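Local coordinates for protein fimbrin (PDB 1RT8) that binds and crosslinks actin filaments and takes part in cell polarity, cytokinesis, mating and spore formation in fission yeast, at residues L52-L57 with G122-I127; N88-I93 with I107-I112; D305-L310 with L381-V386; K347-C352 with D373-S378; W416-A421 with G441-D446. All coordinates share one frame; numbering follows the deposited sequence.

Contact 1. Residues L52-L57 with G122-I127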
# COMPACT_ATOMS: atom_id res chain seq x y z
N LEU A 52 11.74 -13.59 5.83
CA LEU A 52 10.58 -14.31 6.38
C LEU A 52 9.74 -13.48 7.36
O LEU A 52 8.52 -13.40 7.22
CB LEU A 52 11.04 -15.62 7.04
CG LEU A 52 11.55 -16.65 6.03
CD1 LEU A 52 12.11 -17.87 6.75
CD2 LEU A 52 10.43 -17.06 5.10
N ILE A 53 10.39 -12.88 8.34
CA ILE A 53 9.70 -12.06 9.33
C ILE A 53 8.94 -10.93 8.65
O ILE A 53 7.77 -10.69 8.97
CB ILE A 53 10.70 -11.44 10.33
CG1 ILE A 53 11.26 -12.55 11.22
CG2 ILE A 53 10.02 -10.37 11.15
CD1 ILE A 53 12.26 -12.06 12.24
N LEU A 54 9.59 -10.24 7.72
CA LEU A 54 8.93 -9.14 7.01
C LEU A 54 7.75 -9.62 6.19
O LEU A 54 6.71 -8.97 6.16
CB LEU A 54 9.94 -8.40 6.12
CG LEU A 54 10.96 -7.61 6.94
CD1 LEU A 54 12.03 -7.03 6.02
CD2 LEU A 54 10.23 -6.51 7.70
N SER A 55 7.90 -10.76 5.51
CA SER A 55 6.82 -11.32 4.70
C SER A 55 5.63 -11.63 5.59
O SER A 55 4.48 -11.41 5.21
CB SER A 55 7.28 -12.60 3.99
OG SER A 55 8.20 -12.33 2.95
N LYS A 56 5.92 -12.15 6.79
CA LYS A 56 4.87 -12.47 7.76
C LYS A 56 4.18 -11.18 8.23
O LYS A 56 2.96 -11.12 8.34
CB LYS A 56 5.47 -13.20 8.96
CG LYS A 56 5.99 -14.61 8.67
CD LYS A 56 4.85 -15.58 8.45
CE LYS A 56 5.37 -17.03 8.33
NZ LYS A 56 4.23 -17.99 8.30
N LEU A 57 4.97 -10.15 8.51
CA LEU A 57 4.39 -8.88 8.95
C LEU A 57 3.46 -8.33 7.87
O LEU A 57 2.37 -7.81 8.15
CB LEU A 57 5.51 -7.88 9.26
CG LEU A 57 5.07 -6.53 9.82
CD1 LEU A 57 4.38 -6.75 11.17
CD2 LEU A 57 6.29 -5.63 9.98
N GLY A 122 12.30 1.49 9.05
CA GLY A 122 11.46 2.39 8.29
C GLY A 122 10.37 1.60 7.58
O GLY A 122 9.21 1.98 7.58
N LEU A 123 10.77 0.49 6.98
CA LEU A 123 9.84 -0.38 6.26
C LEU A 123 8.90 -1.09 7.25
O LEU A 123 7.72 -1.32 6.95
CB LEU A 123 10.63 -1.41 5.46
CG LEU A 123 9.86 -2.50 4.72
CD1 LEU A 123 8.83 -1.89 3.78
CD2 LEU A 123 10.86 -3.34 3.94
N VAL A 124 9.41 -1.42 8.42
CA VAL A 124 8.60 -2.07 9.44
C VAL A 124 7.44 -1.16 9.83
O VAL A 124 6.28 -1.60 9.90
CB VAL A 124 9.44 -2.41 10.70
CG1 VAL A 124 8.53 -2.60 11.92
CG2 VAL A 124 10.21 -3.70 10.45
N TRP A 125 7.75 0.11 10.08
CA TRP A 125 6.72 1.07 10.45
C TRP A 125 5.69 1.24 9.33
O TRP A 125 4.48 1.26 9.60
CB TRP A 125 7.36 2.42 10.81
CG TRP A 125 6.36 3.54 10.88
CD1 TRP A 125 6.36 4.68 10.13
CD2 TRP A 125 5.18 3.59 11.69
NE1 TRP A 125 5.25 5.44 10.42
CE2 TRP A 125 4.50 4.79 11.37
CE3 TRP A 125 4.62 2.74 12.65
CZ2 TRP A 125 3.30 5.16 11.98
CZ3 TRP A 125 3.41 3.11 13.26
CH2 TRP A 125 2.77 4.31 12.91
N GLN A 126 6.15 1.34 8.09
CA GLN A 126 5.20 1.50 6.99
C GLN A 126 4.25 0.32 6.93
O GLN A 126 3.04 0.49 6.72
CB GLN A 126 5.93 1.66 5.65
CG GLN A 126 6.71 2.97 5.48
CD GLN A 126 5.82 4.21 5.59
OE1 GLN A 126 4.75 4.28 4.98
NE2 GLN A 126 6.28 5.19 6.36
N ILE A 127 4.78 -0.89 7.12
CA ILE A 127 3.94 -2.09 7.10
C ILE A 127 2.94 -2.08 8.26
O ILE A 127 1.75 -2.34 8.06
CB ILE A 127 4.80 -3.39 7.15
CG1 ILE A 127 5.69 -3.46 5.90
CG2 ILE A 127 3.90 -4.62 7.19
CD1 ILE A 127 6.59 -4.68 5.85
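The carbonyl oxygens of Ile127 and Leu57 both reach OG of Ser61, one turn further along helix 52-61, and the bond to Leu57 O is weak. This hydroxyl joins the backbones of two helices that share no direct hydrogen bond between residues 52-57 and 122-127. Across the contact, CG of Leu57 meets CG2 of Ile127 at 3.5 Å, tighter than usual van der Waals contact. The torsions aim both groups across the gap. Leu57 CG is anti to its backbone N (chi1 -176°), and Ile127 CG2 is anti to its own N. CD2 of Leu57 also lies 3.9 Å from CB of Ile127 and 4.2 Å from CG1 of Val124.

The segments belong to the helical bundle of the first calponin-homology domain, within actin-binding region 1. They run nearly parallel, at 20°, with axes 10.6 Å apart. One turn earlier, Leu54 and Val124 cross at about a right angle, with Leu54 CD2 3.9 Å from Val124 CG2. The other branch of Leu54, CD1, touches CD2 of Leu123 more loosely at 4.4 Å. Neighbouring helices add His20 (helix 11-25) against Leu57, Val92 (helix 82-99) against Leu54 and Phe44 (helix 43-47) against Val124.

Contact 2. Residues N88-I93 with I107-I112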
# COMPACT_ATOMS: atom_id res chain seq x y z
N ASN A 88 13.56 -14.13 -1.45
CA ASN A 88 12.56 -13.81 -0.44
C ASN A 88 12.42 -12.29 -0.31
O ASN A 88 11.31 -11.76 -0.20
CB ASN A 88 12.96 -14.40 0.92
CG ASN A 88 12.70 -15.89 1.02
OD1 ASN A 88 12.25 -16.52 0.06
ND2 ASN A 88 12.98 -16.47 2.19
N ASN A 89 13.54 -11.58 -0.29
CA ASN A 89 13.48 -10.13 -0.15
C ASN A 89 12.84 -9.44 -1.34
O ASN A 89 12.25 -8.37 -1.20
CB ASN A 89 14.87 -9.57 0.16
CG ASN A 89 15.32 -9.93 1.57
OD1 ASN A 89 14.49 -10.19 2.44
ND2 ASN A 89 16.63 -9.94 1.79
N ASN A 90 12.92 -10.06 -2.51
CA ASN A 90 12.28 -9.49 -3.70
C ASN A 90 10.76 -9.52 -3.46
O ASN A 90 10.04 -8.58 -3.81
CB ASN A 90 12.61 -10.31 -4.95
CG ASN A 90 13.99 -10.01 -5.49
OD1 ASN A 90 14.61 -9.02 -5.11
ND2 ASN A 90 14.46 -10.84 -6.41
N VAL A 91 10.29 -10.63 -2.89
CA VAL A 91 8.86 -10.80 -2.59
C VAL A 91 8.41 -9.74 -1.58
O VAL A 91 7.34 -9.15 -1.72
CB VAL A 91 8.57 -12.20 -2.00
CG1 VAL A 91 7.13 -12.28 -1.55
CG2 VAL A 91 8.85 -13.27 -3.05
N VAL A 92 9.22 -9.52 -0.55
CA VAL A 92 8.93 -8.52 0.48
C VAL A 92 8.85 -7.12 -0.14
O VAL A 92 7.82 -6.44 -0.04
CB VAL A 92 10.04 -8.50 1.57
CG1 VAL A 92 9.96 -7.23 2.40
CG2 VAL A 92 9.88 -9.73 2.47
N ILE A 93 9.93 -6.71 -0.80
CA ILE A 93 10.02 -5.39 -1.41
C ILE A 93 8.91 -5.09 -2.41
O ILE A 93 8.26 -4.05 -2.33
CB ILE A 93 11.37 -5.21 -2.14
CG1 ILE A 93 12.52 -5.14 -1.13
CG2 ILE A 93 11.33 -3.95 -3.03
CD1 ILE A 93 12.44 -3.98 -0.18
N ILE A 107 14.87 1.54 -0.10
CA ILE A 107 15.20 0.19 0.35
C ILE A 107 15.11 -0.88 -0.74
O ILE A 107 14.13 -0.95 -1.48
CB ILE A 107 14.32 -0.23 1.56
CG1 ILE A 107 14.89 -1.50 2.20
CG2 ILE A 107 12.88 -0.43 1.12
CD1 ILE A 107 14.22 -1.90 3.50
N GLY A 108 16.16 -1.70 -0.84
CA GLY A 108 16.20 -2.76 -1.83
C GLY A 108 16.47 -4.10 -1.18
O GLY A 108 16.84 -4.15 -0.00
N ALA A 109 16.30 -5.19 -1.92
CA ALA A 109 16.50 -6.52 -1.38
C ALA A 109 17.84 -6.65 -0.67
O ALA A 109 17.92 -7.29 0.39
CB ALA A 109 16.39 -7.57 -2.49
N GLY A 110 18.88 -6.04 -1.23
CA GLY A 110 20.20 -6.09 -0.63
C GLY A 110 20.31 -5.34 0.68
O GLY A 110 21.13 -5.69 1.53
N ASP A 111 19.50 -4.30 0.85
CA ASP A 111 19.52 -3.52 2.08
C ASP A 111 18.98 -4.38 3.23
O ASP A 111 19.47 -4.29 4.36
CB ASP A 111 18.66 -2.25 1.94
CG ASP A 111 19.20 -1.29 0.89
OD1 ASP A 111 20.43 -1.09 0.83
OD2 ASP A 111 18.39 -0.72 0.13
N ILE A 112 17.96 -5.18 2.94
CA ILE A 112 17.38 -6.06 3.95
C ILE A 112 18.41 -7.14 4.27
O ILE A 112 18.66 -7.44 5.44
CB ILE A 112 16.09 -6.74 3.46
CG1 ILE A 112 15.01 -5.68 3.20
CG2 ILE A 112 15.59 -7.74 4.50
CD1 ILE A 112 13.70 -6.23 2.65
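Three isoleucine side chains meet at the apolar centre. CD1 of Ile93 lies 3.8 Å from CD1 of Ile112 and 3.8 Å from CG2 of Ile107. Ile93 bends at its second torsion (chi2 -62°), which turns CD1 back from a fully extended chain. CD1 of Ile112 also reaches CG1 of Val92, at 3.9 Å.

Beyond this cluster Ala109, in the first turn of helix 109-113, sits over helix 82-99. Its CB is 3.7 Å from CB of Asn89 and 3.5 Å from OD1 of Asn90. The amide of Asn89 crosses Ile112, with OD1 3.4 Å from CG2 of that residue. ND2 of Asn89 gives a weak hydrogen bond to Ala109 O (124° at the hydrogen), but its stronger partner is the carbonyl of Lys49. Asn90 turns its ND2 to the carbonyl of Lys483, in the fourth calponin-homology domain. This bond ties the first domain to the last.

At the outer edge Gly108 holds the N-cap position. Its N donates to OD2 of Asp111 at 2.6 Å, on the anti side of that carboxylate oxygen. Its carbonyl accepts from the backbone N of Asp111. These bonds tie the start of the short helix to its own first turn.

Within the all-helical first calponin-homology domain, Leu54 of helix 52-61 packs on both Val92 and Ile112, while Leu119 and Leu123 of helix 117-131 pack on Ile107.

Contact 3. Residues D305-L310 with L381-V386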
# COMPACT_ATOMS: atom_id res chain seq x y z
N ASP A 305 -8.52 9.49 -4.12
CA ASP A 305 -9.79 9.57 -4.83
C ASP A 305 -9.48 9.87 -6.30
O ASP A 305 -9.46 11.03 -6.73
CB ASP A 305 -10.67 10.68 -4.23
CG ASP A 305 -12.10 10.63 -4.74
OD1 ASP A 305 -12.36 9.86 -5.68
OD2 ASP A 305 -12.95 11.37 -4.21
N PHE A 306 -9.24 8.81 -7.07
CA PHE A 306 -8.88 8.87 -8.48
C PHE A 306 -9.80 9.74 -9.35
O PHE A 306 -9.32 10.48 -10.21
CB PHE A 306 -8.84 7.45 -9.06
CG PHE A 306 -8.44 7.37 -10.52
CD1 PHE A 306 -7.11 7.26 -10.88
CD2 PHE A 306 -9.41 7.36 -11.53
CE1 PHE A 306 -6.74 7.13 -12.23
CE2 PHE A 306 -9.06 7.23 -12.87
CZ PHE A 306 -7.72 7.12 -13.22
N PHE A 307 -11.10 9.64 -9.14
CA PHE A 307 -12.04 10.39 -9.96
C PHE A 307 -12.23 11.86 -9.61
O PHE A 307 -13.08 12.53 -10.19
CB PHE A 307 -13.38 9.66 -10.00
CG PHE A 307 -13.30 8.32 -10.67
CD1 PHE A 307 -13.39 7.15 -9.94
CD2 PHE A 307 -13.07 8.23 -12.05
CE1 PHE A 307 -13.24 5.91 -10.55
CE2 PHE A 307 -12.92 7.00 -12.66
CZ PHE A 307 -13.00 5.84 -11.92
N ASN A 308 -11.44 12.36 -8.66
CA ASN A 308 -11.51 13.77 -8.30
C ASN A 308 -10.12 14.39 -8.19
O ASN A 308 -9.95 15.57 -8.49
CB ASN A 308 -12.27 13.97 -6.98
CG ASN A 308 -13.78 13.87 -7.15
OD1 ASN A 308 -14.40 14.67 -7.86
ND2 ASN A 308 -14.38 12.86 -6.50
N ASN A 309 -9.14 13.60 -7.78
CA ASN A 309 -7.78 14.11 -7.61
C ASN A 309 -7.01 14.48 -8.88
O ASN A 309 -5.93 15.08 -8.79
CB ASN A 309 -6.94 13.12 -6.80
CG ASN A 309 -7.51 12.83 -5.42
OD1 ASN A 309 -8.37 13.56 -4.91
ND2 ASN A 309 -7.02 11.76 -4.80
N LEU A 310 -7.52 14.14 -10.06
CA LEU A 310 -6.83 14.47 -11.32
C LEU A 310 -7.50 15.61 -12.07
O LEU A 310 -7.04 15.99 -13.16
CB LEU A 310 -6.78 13.25 -12.25
CG LEU A 310 -6.29 11.92 -11.68
CD1 LEU A 310 -6.10 10.90 -12.81
CD2 LEU A 310 -5.00 12.14 -10.97
N LEU A 381 -13.26 8.59 -19.58
CA LEU A 381 -12.18 9.29 -20.25
C LEU A 381 -10.96 9.54 -19.35
O LEU A 381 -9.83 9.63 -19.84
CB LEU A 381 -12.70 10.60 -20.86
CG LEU A 381 -13.88 10.38 -21.83
CD1 LEU A 381 -14.32 11.71 -22.44
CD2 LEU A 381 -13.49 9.39 -22.92
N THR A 382 -11.17 9.62 -18.03
CA THR A 382 -10.04 9.82 -17.12
C THR A 382 -9.26 8.50 -17.07
O THR A 382 -8.02 8.51 -17.08
CB THR A 382 -10.49 10.22 -15.70
OG1 THR A 382 -11.16 11.49 -15.75
CG2 THR A 382 -9.29 10.34 -14.77
N LEU A 383 -9.97 7.39 -17.02
CA LEU A 383 -9.33 6.07 -17.00
C LEU A 383 -8.61 5.83 -18.32
O LEU A 383 -7.53 5.26 -18.35
CB LEU A 383 -10.37 4.97 -16.78
CG LEU A 383 -10.98 4.79 -15.40
CD1 LEU A 383 -12.20 3.88 -15.53
CD2 LEU A 383 -9.96 4.16 -14.45
N ALA A 384 -9.23 6.25 -19.42
CA ALA A 384 -8.65 6.05 -20.74
C ALA A 384 -7.32 6.82 -20.89
O ALA A 384 -6.35 6.29 -21.44
CB ALA A 384 -9.64 6.49 -21.82
N LEU A 385 -7.28 8.05 -20.39
CA LEU A 385 -6.06 8.84 -20.49
C LEU A 385 -4.95 8.25 -19.63
O LEU A 385 -3.82 8.11 -20.08
CB LEU A 385 -6.31 10.30 -20.09
CG LEU A 385 -5.07 11.19 -19.90
CD1 LEU A 385 -4.27 11.24 -21.20
CD2 LEU A 385 -5.52 12.60 -19.50
N VAL A 386 -5.25 7.89 -18.38
CA VAL A 386 -4.20 7.32 -17.55
C VAL A 386 -3.74 6.00 -18.16
O VAL A 386 -2.54 5.71 -18.18
CB VAL A 386 -4.67 7.10 -16.09
CG1 VAL A 386 -3.58 6.39 -15.30
CG2 VAL A 386 -4.99 8.44 -15.45
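Phe306 and Phe307 meet edge on face, and both rings then reach Leu383. CD2 of Phe306 stands 3.7 Å above the plane of the Phe307 ring, over its centre. In return CD2 of Phe307 lies in the plane of the Phe306 ring, at its edge. CG of Leu383 approaches the edge of Phe307, 4.0 Å from CE2, and Arg379 makes a cation-pi contact with the same ring. CE2 of Phe306 is 3.6 Å from CD2 of Leu383. Phe306 CG is anti to its backbone N (chi1 -178°), and the ring meets Thr382 tip to tip, CE2 being 3.7 Å from CG2.

The contact lies in the third calponin-homology domain. It sets a short turn against helix 379-397, with Phe290 of helix 282-296 packing on Phe306 and Leu383. CD1 of Leu310 touches two methyls of the long helix, 3.8 Å from Thr382 CG2 and 3.8 Å from Val386 CG2. The hydroxyl of Thr382 is bonded to Ser378 O in its own helix start. In the turn itself, the carbonyl of Asp305 accepts from the backbone N atoms of both Asn308 and Asn309.

Contact 4. Residues K347-C352 with D373-S378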
# COMPACT_ATOMS: atom_id res chain seq x y z
N LYS A 347 -8.78 27.50 -15.19
CA LYS A 347 -7.38 27.19 -14.93
C LYS A 347 -7.14 25.67 -14.94
O LYS A 347 -6.12 25.21 -15.44
CB LYS A 347 -6.93 27.79 -13.59
CG LYS A 347 -6.93 29.29 -13.59
CD LYS A 347 -6.07 29.87 -12.48
CE LYS A 347 -5.90 31.37 -12.69
NZ LYS A 347 -4.93 31.97 -11.75
N ALA A 348 -8.08 24.90 -14.40
CA ALA A 348 -7.92 23.45 -14.38
C ALA A 348 -8.03 22.91 -15.81
O ALA A 348 -7.33 21.97 -16.18
CB ALA A 348 -8.98 22.81 -13.48
N VAL A 349 -8.91 23.52 -16.60
CA VAL A 349 -9.10 23.10 -17.99
C VAL A 349 -7.84 23.38 -18.80
O VAL A 349 -7.48 22.59 -19.67
CB VAL A 349 -10.30 23.82 -18.64
CG1 VAL A 349 -10.27 23.63 -20.17
CG2 VAL A 349 -11.60 23.25 -18.08
N GLU A 350 -7.17 24.50 -18.52
CA GLU A 350 -5.94 24.82 -19.23
C GLU A 350 -4.91 23.74 -18.86
O GLU A 350 -4.24 23.19 -19.74
CB GLU A 350 -5.43 26.21 -18.83
CG GLU A 350 -6.35 27.32 -19.33
CD GLU A 350 -5.89 28.71 -18.92
OE1 GLU A 350 -5.03 28.81 -18.01
OE2 GLU A 350 -6.41 29.70 -19.49
N ASN A 351 -4.81 23.43 -17.57
CA ASN A 351 -3.88 22.41 -17.11
C ASN A 351 -4.18 21.07 -17.76
O ASN A 351 -3.28 20.37 -18.19
CB ASN A 351 -3.94 22.27 -15.59
CG ASN A 351 -3.17 23.35 -14.86
OD1 ASN A 351 -2.51 24.19 -15.48
ND2 ASN A 351 -3.23 23.34 -13.53
N CYS A 352 -5.46 20.72 -17.84
CA CYS A 352 -5.83 19.44 -18.44
C CYS A 352 -5.67 19.43 -19.96
O CYS A 352 -5.32 18.40 -20.53
CB CYS A 352 -7.25 19.06 -18.03
SG CYS A 352 -7.39 18.62 -16.26
N ASP A 373 -12.93 17.17 -20.18
CA ASP A 373 -13.45 15.87 -19.74
C ASP A 373 -12.75 15.40 -18.47
O ASP A 373 -13.37 14.80 -17.59
CB ASP A 373 -13.24 14.80 -20.82
CG ASP A 373 -14.09 15.04 -22.04
OD1 ASP A 373 -15.32 15.18 -21.89
OD2 ASP A 373 -13.52 15.10 -23.15
N ILE A 374 -11.46 15.68 -18.38
CA ILE A 374 -10.71 15.28 -17.21
C ILE A 374 -11.09 16.20 -16.06
O ILE A 374 -11.28 15.75 -14.93
CB ILE A 374 -9.19 15.37 -17.45
CG1 ILE A 374 -8.80 14.62 -18.73
CG2 ILE A 374 -8.45 14.78 -16.25
CD1 ILE A 374 -9.27 13.16 -18.79
N THR A 375 -11.22 17.48 -16.36
CA THR A 375 -11.58 18.46 -15.34
C THR A 375 -12.95 18.16 -14.75
O THR A 375 -13.18 18.38 -13.57
CB THR A 375 -11.64 19.92 -15.90
OG1 THR A 375 -10.40 20.27 -16.53
CG2 THR A 375 -11.93 20.89 -14.76
N ASP A 376 -13.86 17.67 -15.58
CA ASP A 376 -15.20 17.38 -15.10
C ASP A 376 -15.33 15.99 -14.48
O ASP A 376 -16.42 15.58 -14.09
CB ASP A 376 -16.21 17.58 -16.23
CG ASP A 376 -16.27 19.04 -16.69
OD1 ASP A 376 -15.89 19.94 -15.90
OD2 ASP A 376 -16.70 19.29 -17.82
N GLY A 377 -14.21 15.29 -14.37
CA GLY A 377 -14.21 13.96 -13.78
C GLY A 377 -14.80 12.81 -14.58
O GLY A 377 -15.33 11.86 -14.00
N SER A 378 -14.74 12.88 -15.91
CA SER A 378 -15.26 11.80 -16.73
C SER A 378 -14.61 10.50 -16.27
O SER A 378 -13.39 10.38 -16.27
CB SER A 378 -14.93 12.03 -18.21
OG SER A 378 -15.22 10.88 -19.00
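A Schellman motif ends the short helix 371-375 of the third calponin-homology domain, and Thr375 in its last turn packs on helix 345-361. Gly377 leaves the helix with positive phi (74°). Two bonds run back into the last turn: Ser378 N to Asp373 O at 2.9 Å and Gly377 N to Ile374 O at 3.0 Å. Ser378 is the N-cap of the next helix, 379-397, its OG capping the backbone N of Leu381.

Thr375 presents both branches to the longer helix. Its CG2, anti to the backbone N, touches CB of Ala348 at 3.7 Å. Its OG1 lies beside the backbone N (chi1 -56°) and comes 3.4 Å from CA of Val349. Val349 and Thr375 cross at about a right angle, with CG2 of Val349 3.6 Å from that oxygen. SG of Cys352 is 3.4 Å from Thr375 OG1 and 3.9 Å from CB of Ile374. The side chain of Ile374 then leads away, toward Leu316 and Leu385.

Asp376, just past the end of helix 371-375, makes a salt bridge to Arg345 at the start of helix 345-361. The buried hydroxyl of Thr375 has a weak hydrogen bond to Gly371 O of its own helix. Methyl, CH and sulfur groups of the longer helix close in round the threonine, packing against both its branches.

Contact 5. Residues W416-A421 with G441-D446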
# COMPACT_ATOMS: atom_id res chain seq x y z
N TRP A 416 4.02 -13.21 -27.11
CA TRP A 416 5.15 -13.44 -26.21
C TRP A 416 4.67 -14.31 -25.05
O TRP A 416 5.33 -15.27 -24.66
CB TRP A 416 5.68 -12.14 -25.63
CG TRP A 416 6.81 -12.34 -24.66
CD1 TRP A 416 8.14 -12.46 -24.96
CD2 TRP A 416 6.72 -12.44 -23.23
NE1 TRP A 416 8.88 -12.62 -23.82
CE2 TRP A 416 8.03 -12.62 -22.74
CE3 TRP A 416 5.66 -12.40 -22.32
CZ2 TRP A 416 8.31 -12.75 -21.37
CZ3 TRP A 416 5.93 -12.53 -20.96
CH2 TRP A 416 7.25 -12.70 -20.50
N ALA A 417 3.52 -13.95 -24.49
CA ALA A 417 2.96 -14.68 -23.37
C ALA A 417 2.66 -16.14 -23.74
O ALA A 417 2.91 -17.05 -22.94
CB ALA A 417 1.69 -13.99 -22.86
N ASN A 418 2.12 -16.36 -24.93
CA ASN A 418 1.81 -17.71 -25.38
C ASN A 418 3.09 -18.55 -25.57
O ASN A 418 3.11 -19.73 -25.21
CB ASN A 418 1.00 -17.69 -26.68
CG ASN A 418 -0.49 -17.51 -26.44
OD1 ASN A 418 -1.05 -18.05 -25.48
ND2 ASN A 418 -1.16 -16.76 -27.32
N SER A 419 4.13 -17.94 -26.13
CA SER A 419 5.41 -18.62 -26.36
C SER A 419 5.98 -19.11 -25.04
O SER A 419 6.48 -20.23 -24.95
CB SER A 419 6.42 -17.67 -27.00
OG SER A 419 5.96 -17.22 -28.25
N MET A 420 5.92 -18.26 -24.03
CA MET A 420 6.41 -18.58 -22.69
C MET A 420 5.59 -19.72 -22.07
O MET A 420 6.14 -20.67 -21.53
CB MET A 420 6.33 -17.32 -21.82
CG MET A 420 7.53 -17.09 -20.92
SD MET A 420 9.10 -17.16 -21.80
CE MET A 420 9.83 -15.58 -21.40
N ALA A 421 4.26 -19.63 -22.19
CA ALA A 421 3.35 -20.63 -21.63
C ALA A 421 3.46 -22.00 -22.31
O ALA A 421 3.20 -23.03 -21.68
CB ALA A 421 1.92 -20.13 -21.73
N GLY A 441 -6.53 -18.84 -14.00
CA GLY A 441 -5.25 -18.45 -13.42
C GLY A 441 -4.12 -19.39 -13.78
O GLY A 441 -2.99 -19.19 -13.34
N VAL A 442 -4.41 -20.41 -14.58
CA VAL A 442 -3.40 -21.39 -14.99
C VAL A 442 -2.45 -20.80 -16.04
O VAL A 442 -1.24 -20.99 -15.96
CB VAL A 442 -4.06 -22.65 -15.56
CG1 VAL A 442 -3.00 -23.66 -15.98
CG2 VAL A 442 -4.97 -23.26 -14.52
N PHE A 443 -3.02 -20.11 -17.02
CA PHE A 443 -2.21 -19.49 -18.07
C PHE A 443 -1.08 -18.63 -17.50
O PHE A 443 0.06 -18.75 -17.93
CB PHE A 443 -3.09 -18.62 -18.98
CG PHE A 443 -2.32 -17.95 -20.07
CD1 PHE A 443 -1.77 -18.69 -21.11
CD2 PHE A 443 -2.10 -16.57 -20.03
CE1 PHE A 443 -1.02 -18.06 -22.11
CE2 PHE A 443 -1.35 -15.95 -21.02
CZ PHE A 443 -0.81 -16.69 -22.06
N VAL A 444 -1.39 -17.76 -16.53
CA VAL A 444 -0.35 -16.90 -15.96
C VAL A 444 0.74 -17.71 -15.26
O VAL A 444 1.91 -17.34 -15.29
CB VAL A 444 -0.93 -15.81 -15.01
CG1 VAL A 444 -1.80 -14.85 -15.82
CG2 VAL A 444 -1.72 -16.45 -13.85
N LEU A 445 0.36 -18.82 -14.63
CA LEU A 445 1.35 -19.67 -13.98
C LEU A 445 2.22 -20.34 -15.06
O LEU A 445 3.43 -20.53 -14.87
CB LEU A 445 0.65 -20.70 -13.08
CG LEU A 445 0.01 -20.11 -11.82
CD1 LEU A 445 -0.88 -21.14 -11.15
CD2 LEU A 445 1.10 -19.65 -10.86
N ASP A 446 1.62 -20.68 -16.20
CA ASP A 446 2.39 -21.29 -17.31
C ASP A 446 3.39 -20.28 -17.89
O ASP A 446 4.50 -20.65 -18.28
CB ASP A 446 1.46 -21.75 -18.44
CG ASP A 446 0.74 -23.03 -18.12
OD1 ASP A 446 1.14 -23.73 -17.17
OD2 ASP A 446 -0.24 -23.35 -18.82
O HOH W 1 5.17 -23.24 -19.36
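Ala421 and Asp446 bring their backbones together where helix 416-421 crosses helix 442-446 at 76°. The axes come within 9.0 Å, and the two CA atoms are only 4.5 Å apart. Both helices belong to the fourth calponin-homology domain, in actin-binding region 2, and this crossing joins the first helix of that domain to the next one in the chain. The close approach lets CA of Ala421 point its hydrogen almost straight at Asp446 O, 3.5 Å away. A water lies beside this contact, 3.1 Å from Ala421 O and 2.9 Å from Asp446 O. It can donate to either carbonyl, but other acceptors nearby compete for its two hydrogens.

The main side chain is Phe443. Its CG is anti to the backbone N (chi1 179°), and the far end of its ring comes up to helix 410-421. CB of Ala417 sits at the ring edge near its plane, 3.8 Å from CZ. CB of Ala421 comes obliquely to CE1, at 3.6 Å. The Asn418 and Phe443 side chains cross at about a right angle, and the amide and ring planes are 71° apart, with OD1 3.4 Å from CE1. That oxygen is also held by the backbone N of Ile430, a residue that also packs on Phe443. OD1 of Asp446 is bonded to Tyr458 OH and Lys426 N, and OD2 to Gly427 N.

Overall arrangement
The five contacts come from three of the four calponin-homology domains of the crosslinking core. Contacts 1 and 2 share the first domain, with centres 11 Å apart, and touch directly. Contacts 3 and 4 share the third, 10 Å apart, and also touch. In each pair the second contact falls in the chain between the two segments of the first. Contact 5 lies alone in the fourth domain. Its centre is 26 Å from contact 2 but 40 Å from contact 4. Helix 379-397 of contact 3 precedes helix 410-421 of contact 5. All five are mainly packing between helices, with turns taking part in contacts 2 and 3. They span both actin-binding regions, consistent with crosslinking actin filaments.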